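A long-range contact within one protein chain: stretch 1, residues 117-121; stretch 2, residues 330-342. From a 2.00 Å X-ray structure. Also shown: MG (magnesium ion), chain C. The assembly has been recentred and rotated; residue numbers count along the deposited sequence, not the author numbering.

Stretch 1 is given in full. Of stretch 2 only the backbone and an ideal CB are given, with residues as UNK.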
ATOM      1  N   ASN A 117       3.854  -3.258 -14.216  1.00 10.83           N
ATOM      2  CA  ASN A 117       3.422  -3.050 -12.834  1.00 10.43           C
ATOM      3  C   ASN A 117       3.917  -1.736 -12.231  1.00 10.24           C
ATOM      4  O   ASN A 117       5.109  -1.411 -12.306  1.00 10.67           O
ATOM      5  CB  ASN A 117       3.825  -4.235 -11.952  1.00 10.20           C
ATOM      6  CG  ASN A 117       3.063  -5.507 -12.301  1.00 10.08           C
ATOM      7  OD1 ASN A 117       2.002  -5.796 -11.734  1.00 10.86           O
ATOM      8  ND2 ASN A 117       3.585  -6.258 -13.253  1.00  6.99           N
ATOM      9  N   PHE A 118       2.983  -0.988 -11.642  1.00  9.81           N
ATOM     10  CA  PHE A 118       3.265   0.312 -11.033  1.00  9.34           C
ATOM     11  C   PHE A 118       2.483   0.434  -9.725  1.00  8.99           C
ATOM     12  O   PHE A 118       1.435  -0.185  -9.554  1.00  8.78           O
ATOM     13  CB  PHE A 118       2.839   1.462 -11.960  1.00  9.17           C
ATOM     14  CG  PHE A 118       3.562   1.502 -13.280  1.00  9.68           C
ATOM     15  CD1 PHE A 118       4.691   2.303 -13.447  1.00  9.46           C
ATOM     16  CD2 PHE A 118       3.092   0.771 -14.372  1.00  9.46           C
ATOM     17  CE1 PHE A 118       5.359   2.353 -14.672  1.00  9.98           C
ATOM     18  CE2 PHE A 118       3.748   0.818 -15.606  1.00  9.08           C
ATOM     19  CZ  PHE A 118       4.879   1.616 -15.760  1.00  7.94           C
ATOM     20  N   TYR A 119       3.001   1.232  -8.801  1.00  8.66           N
ATOM     21  CA  TYR A 119       2.233   1.654  -7.627  1.00  8.42           C
ATOM     22  C   TYR A 119       2.824   2.965  -7.127  1.00  8.33           C
ATOM     23  O   TYR A 119       4.036   3.148  -7.198  1.00  8.04           O
ATOM     24  CB  TYR A 119       2.192   0.574  -6.527  1.00  8.17           C
ATOM     25  CG  TYR A 119       3.510  -0.123  -6.241  1.00  8.55           C
ATOM     26  CD1 TYR A 119       4.444   0.439  -5.362  1.00  8.17           C
ATOM     27  CD2 TYR A 119       3.816  -1.354  -6.828  1.00  8.62           C
ATOM     28  CE1 TYR A 119       5.660  -0.186  -5.101  1.00  8.28           C
ATOM     29  CE2 TYR A 119       5.034  -1.993  -6.564  1.00  8.67           C
ATOM     30  CZ  TYR A 119       5.947  -1.403  -5.700  1.00  8.74           C
ATOM     31  OH  TYR A 119       7.142  -2.034  -5.428  1.00  8.57           O
ATOM     32  N   PRO A 120       1.971   3.885  -6.631  1.00  8.12           N
ATOM     33  CA  PRO A 120       2.408   5.236  -6.262  1.00  7.73           C
ATOM     34  C   PRO A 120       3.007   5.335  -4.849  1.00  7.53           C
ATOM     35  O   PRO A 120       2.651   6.236  -4.079  1.00  6.90           O
ATOM     36  CB  PRO A 120       1.108   6.036  -6.352  1.00  7.81           C
ATOM     37  CG  PRO A 120       0.071   5.070  -5.908  1.00  7.74           C
ATOM     38  CD  PRO A 120       0.525   3.702  -6.392  1.00  8.02           C
ATOM     39  N   ALA A 121       3.909   4.414  -4.520  1.00  7.24           N
ATOM     40  CA  ALA A 121       4.520   4.361  -3.195  1.00  7.06           C
ATOM     41  C   ALA A 121       5.876   3.656  -3.305  1.00  7.27           C
ATOM     42  O   ALA A 121       6.135   2.976  -4.298  1.00  7.02           O
ATOM     43  CB  ALA A 121       3.599   3.618  -2.206  1.00  7.14           C
ATOM     44  N   UNK A 330       2.537  14.218  -9.639  1.00 12.97           N
ATOM     45  CA  UNK A 330       2.145  14.663  -8.309  1.00 13.49           C
ATOM     46  C   UNK A 330       0.639  14.476  -8.161  1.00 13.07           C
ATOM     47  O   UNK A 330      -0.147  14.957  -8.985  1.00 13.15           O
ATOM     48  CB  UNK A 330       2.545  16.121  -8.072  1.00 13.49           C
ATOM     49  N   UNK A 331       0.249  13.763  -7.115  1.00 12.41           N
ATOM     50  CA  UNK A 331      -1.151  13.462  -6.869  1.00 12.18           C
ATOM     51  C   UNK A 331      -1.684  14.395  -5.791  1.00 11.85           C
ATOM     52  O   UNK A 331      -2.015  13.973  -4.681  1.00 11.66           O
ATOM     53  CB  UNK A 331      -1.333  11.999  -6.462  1.00 12.18           C
ATOM     54  N   UNK A 332      -1.742  15.681  -6.132  1.00 11.65           N
ATOM     55  CA  UNK A 332      -2.243  16.715  -5.223  1.00 11.34           C
ATOM     56  C   UNK A 332      -1.505  16.789  -3.898  1.00 11.03           C
ATOM     57  O   UNK A 332      -2.076  17.202  -2.889  1.00 11.13           O
ATOM     58  CB  UNK A 332      -3.729  16.478  -4.949  1.00 11.34           C
ATOM     59  N   UNK A 333      -0.236  16.386  -3.906  1.00 10.94           N
ATOM     60  CA  UNK A 333       0.618  16.447  -2.721  1.00  9.95           C
ATOM     61  C   UNK A 333       0.255  15.456  -1.628  1.00  9.50           C
ATOM     62  O   UNK A 333       0.575  15.675  -0.463  1.00  8.91           O
ATOM     63  CB  UNK A 333       0.575  17.861  -2.138  1.00  9.95           C
ATOM     64  N   UNK A 334      -0.415  14.366  -2.004  1.00  8.92           N
ATOM     65  CA  UNK A 334      -0.800  13.328  -1.046  1.00  8.45           C
ATOM     66  C   UNK A 334       0.381  12.444  -0.662  1.00  8.40           C
ATOM     67  O   UNK A 334       0.520  12.057   0.506  1.00  8.05           O
ATOM     68  CB  UNK A 334      -1.924  12.467  -1.625  1.00  8.45           C
ATOM     69  N   UNK A 335       1.219  12.119  -1.649  1.00  8.42           N
ATOM     70  CA  UNK A 335       2.362  11.223  -1.436  1.00  8.44           C
ATOM     71  C   UNK A 335       3.532  11.969  -0.776  1.00  9.07           C
ATOM     72  O   UNK A 335       3.646  13.198  -0.902  1.00  8.57           O
ATOM     73  CB  UNK A 335       2.811  10.612  -2.765  1.00  8.44           C
ATOM     74  N   UNK A 336       4.384  11.221  -0.067  1.00  8.78           N
ATOM     75  CA  UNK A 336       5.511  11.794   0.684  1.00  9.51           C
ATOM     76  C   UNK A 336       6.586  12.395  -0.215  1.00  9.66           C
ATOM     77  O   UNK A 336       7.369  13.230   0.225  1.00 10.40           O
ATOM     78  CB  UNK A 336       6.141  10.720   1.572  1.00  9.51           C
ATOM     79  N   UNK A 337       6.615  11.965  -1.473  1.00 10.38           N
ATOM     80  CA  UNK A 337       7.510  12.525  -2.485  1.00 10.75           C
ATOM     81  C   UNK A 337       6.799  12.358  -3.833  1.00 11.10           C
ATOM     82  O   UNK A 337       5.856  11.560  -3.949  1.00 10.89           O
ATOM     83  CB  UNK A 337       8.879  11.842  -2.476  1.00 10.75           C
ATOM     84  N   UNK A 338       7.216  13.123  -4.838  1.00 10.93           N
ATOM     85  CA  UNK A 338       6.658  12.977  -6.177  1.00 11.33           C
ATOM     86  C   UNK A 338       7.074  11.649  -6.813  1.00 11.26           C
ATOM     87  O   UNK A 338       8.052  11.015  -6.387  1.00 11.12           O
ATOM     88  CB  UNK A 338       7.099  14.145  -7.062  1.00 11.33           C
ATOM     89  N   UNK A 339       6.338  11.268  -7.855  1.00 11.11           N
ATOM     90  CA  UNK A 339       6.416   9.943  -8.455  1.00 11.01           C
ATOM     91  C   UNK A 339       7.161   9.975  -9.783  1.00 11.22           C
ATOM     92  O   UNK A 339       6.818  10.742 -10.678  1.00 10.69           O
ATOM     93  CB  UNK A 339       5.012   9.369  -8.656  1.00 11.01           C
ATOM     94  N   UNK A 340       8.164   9.110  -9.906  1.00 11.40           N
ATOM     95  CA  UNK A 340       8.974   9.021 -11.105  1.00 12.10           C
ATOM     96  C   UNK A 340       9.456   7.577 -11.271  1.00 12.23           C
ATOM     97  O   UNK A 340      10.064   7.016 -10.358  1.00 12.38           O
ATOM     98  CB  UNK A 340      10.154   9.993 -11.041  1.00 12.10           C
ATOM     99  N   UNK A 341       9.173   6.990 -12.433  1.00 12.38           N
ATOM    100  CA  UNK A 341       9.478   5.586 -12.705  1.00 12.67           C
ATOM    101  C   UNK A 341      10.567   5.400 -13.763  1.00 13.27           C
ATOM    102  O   UNK A 341      10.520   6.000 -14.834  1.00 13.20           O
ATOM    103  CB  UNK A 341       8.206   4.862 -13.152  1.00 12.67           C
ATOM    104  N   UNK A 342      11.522   4.529 -13.456  1.00 13.89           N
ATOM    105  CA  UNK A 342      12.585   4.167 -14.378  1.00 14.91           C
ATOM    106  C   UNK A 342      12.207   2.901 -15.148  1.00 14.68           C
ATOM    107  O   UNK A 342      11.741   1.931 -14.540  1.00 14.73           O
ATOM    108  CB  UNK A 342      13.903   3.967 -13.626  1.00 14.91           C
TER
HETATM  109 MG    MG C   1      10.328   8.202 -15.401  1.00 14.55          MG

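Position 330 has nothing of stretch 1 within 5.5 Å of its ideal CB, so the contact sets no preference there. The deposited residue is Asp330; Asp330 OD1 accepts a hydrogen bond from the backbone N of 333 at 3.0 Å.

At 331 the ideal CB also lies beyond 5.5 Å of stretch 1, but CA-to-CB points toward it, and the nearest surface offered is the apolar ring of Pro120. A side chain must be long enough to cross the gap; leucine, isoleucine or methionine would serve. The deposited residue is Leu331, with CD2 4.2 Å from Pro120 CB, a light apolar contact.

Positions 332 and 333 have phi/psi of 57/28 and 70/24, the central pair of a type I' turn from 331 to 334. Positive phi by itself favours glycine at both; asparagine is a common alternative in such turns. The deposited residues are Gly332 and Gly333. Position 334 closes the turn through its backbone N, 3.1 Å from Leu331 O, and its CB meets nothing of stretch 1, leaving the choice wide. It is Ile334.

Position 335 points toward stretch 1, its ideal CB 4.6 Å from Pro120 O. A small or medium side chain would suit: serine or threonine could carry a donor, while alanine or valine would simply pack. The deposited Thr335 does not use its hydroxyl on that carbonyl. At chi1 59° (p), Thr335 OG1 donates instead to the backbone O of 337 at 2.7 Å, and the methyl CG2 comes to 3.6 Å from Pro120 O.

Positions 336, 337 and 338 are out of reach, and stretch 1 does not discriminate among side chains. They are Ala336, Asp337 and Thr338; Asp337 OD1 accepts a weak hydrogen bond from Thr338 N at 2.8 Å.

At 339 CA-to-CB again points toward stretch 1, with the ideal CB 5.4 Å from Pro120 CA. The proline offers carbon surface, so leucine, isoleucine, valine or methionine would be reasonable. Ile339 is deposited, in the m, t rotamer, and its CD1 reaches 3.8 Å from Pro120 CB.

Position 340 is out of reach of stretch 1, but its CB lies near the magnesium ion, which suits an oxygen ligand such as aspartate or glutamate. Asp340 binds MG through OD1 at 2.5 Å.

Position 341 is the most demanding. Its ideal CB points toward stretch 1, 4.1 Å from Phe118 CE1, and the carbonyl of Tyr119 lies further along. Phenylalanine, leucine or methionine could cover the ring, but an aromatic with a terminal donor could serve both features. Tyr341 does so. Its ring receives the edge of Phe118 on its face, with centroids 4.9 Å apart, planes at 73° and Tyr341 CD2 3.5 Å from Phe118 CD1. Tyr341 OH gives a weak hydrogen bond to Tyr119 O at 2.8 Å. Its backbone O also binds MG at 2.3 Å.

Position 342 points away from stretch 1, so many residues would fit; Glu342 extends without touching it.

Stretch 2 (330-342) DLGGITADTIDYE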
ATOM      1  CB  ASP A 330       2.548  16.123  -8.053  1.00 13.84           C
ATOM      2  CG  ASP A 330       2.050  16.647  -6.701  1.00 15.60           C
ATOM      3  OD1 ASP A 330       2.135  15.918  -5.694  1.00 16.55           O
ATOM      4  OD2 ASP A 330       1.567  17.796  -6.645  1.00 19.22           O
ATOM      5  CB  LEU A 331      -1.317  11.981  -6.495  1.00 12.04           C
ATOM      6  CG  LEU A 331      -1.515  10.918  -7.594  1.00 13.02           C
ATOM      7  CD1 LEU A 331      -1.017  11.311  -8.999  1.00 11.36           C
ATOM      8  CD2 LEU A 331      -0.897   9.594  -7.167  1.00 12.77           C
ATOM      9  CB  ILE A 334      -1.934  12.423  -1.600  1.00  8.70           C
ATOM     10  CG1 ILE A 334      -3.266  13.188  -1.652  1.00  7.61           C
ATOM     11  CG2 ILE A 334      -2.060  11.136  -0.771  1.00  7.91           C
ATOM     12  CD1 ILE A 334      -4.392  12.414  -2.380  1.00  8.13           C
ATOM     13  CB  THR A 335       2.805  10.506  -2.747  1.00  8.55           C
ATOM     14  OG1 THR A 335       3.165  11.469  -3.749  1.00  8.23           O
ATOM     15  CG2 THR A 335       1.678   9.625  -3.291  1.00  7.67           C
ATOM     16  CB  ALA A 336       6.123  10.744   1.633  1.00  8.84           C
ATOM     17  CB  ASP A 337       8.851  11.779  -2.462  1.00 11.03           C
ATOM     18  CG  ASP A 337      10.001  12.551  -3.141  1.00 12.04           C
ATOM     19  OD1 ASP A 337       9.778  13.625  -3.746  1.00 12.48           O
ATOM     20  OD2 ASP A 337      11.147  12.060  -3.065  1.00 12.72           O
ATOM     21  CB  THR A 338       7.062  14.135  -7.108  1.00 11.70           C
ATOM     22  OG1 THR A 338       8.486  14.292  -7.078  1.00 12.07           O
ATOM     23  CG2 THR A 338       6.373  15.443  -6.685  1.00 11.38           C
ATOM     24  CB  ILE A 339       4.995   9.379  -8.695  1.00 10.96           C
ATOM     25  CG1 ILE A 339       4.297   9.099  -7.363  1.00 10.94           C
ATOM     26  CG2 ILE A 339       5.045   8.114  -9.552  1.00 10.52           C
ATOM     27  CD1 ILE A 339       2.786   9.249  -7.432  1.00 11.13           C
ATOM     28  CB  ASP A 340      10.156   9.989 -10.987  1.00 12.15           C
ATOM     29  CG  ASP A 340      10.859  10.237 -12.311  1.00 13.08           C
ATOM     30  OD1 ASP A 340      10.441   9.678 -13.355  1.00 13.55           O
ATOM     31  OD2 ASP A 340      11.848  11.005 -12.296  1.00 14.22           O
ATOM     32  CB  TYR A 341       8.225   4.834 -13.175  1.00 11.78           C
ATOM     33  CG  TYR A 341       7.083   4.810 -12.197  1.00 11.21           C
ATOM     34  CD1 TYR A 341       7.174   4.096 -10.999  1.00 10.17           C
ATOM     35  CD2 TYR A 341       5.891   5.480 -12.480  1.00 10.76           C
ATOM     36  CE1 TYR A 341       6.109   4.056 -10.106  1.00  9.98           C
ATOM     37  CE2 TYR A 341       4.831   5.449 -11.596  1.00 10.11           C
ATOM     38  CZ  TYR A 341       4.940   4.742 -10.412  1.00 10.15           C
ATOM     39  OH  TYR A 341       3.875   4.722  -9.536  1.00 10.72           O
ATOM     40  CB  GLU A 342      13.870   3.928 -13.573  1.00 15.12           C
ATOM     41  CG  GLU A 342      15.023   3.353 -14.359  1.00 17.30           C
ATOM     42  CD  GLU A 342      16.284   3.184 -13.532  1.00 16.92           C
ATOM     43  OE1 GLU A 342      16.383   3.794 -12.443  1.00 20.76           O
ATOM     44  OE2 GLU A 342      17.175   2.431 -13.978  1.00 21.08           O
TER
HETATM   45  O   HOH W   1       8.120   8.210 -14.735  1.00 11.36           O
HETATM   46  O   HOH W   2      11.008  10.281 -16.627  1.00 12.68           O
HETATM   47  O   HOH W   3      12.841   8.137 -14.878  1.00 13.91           O
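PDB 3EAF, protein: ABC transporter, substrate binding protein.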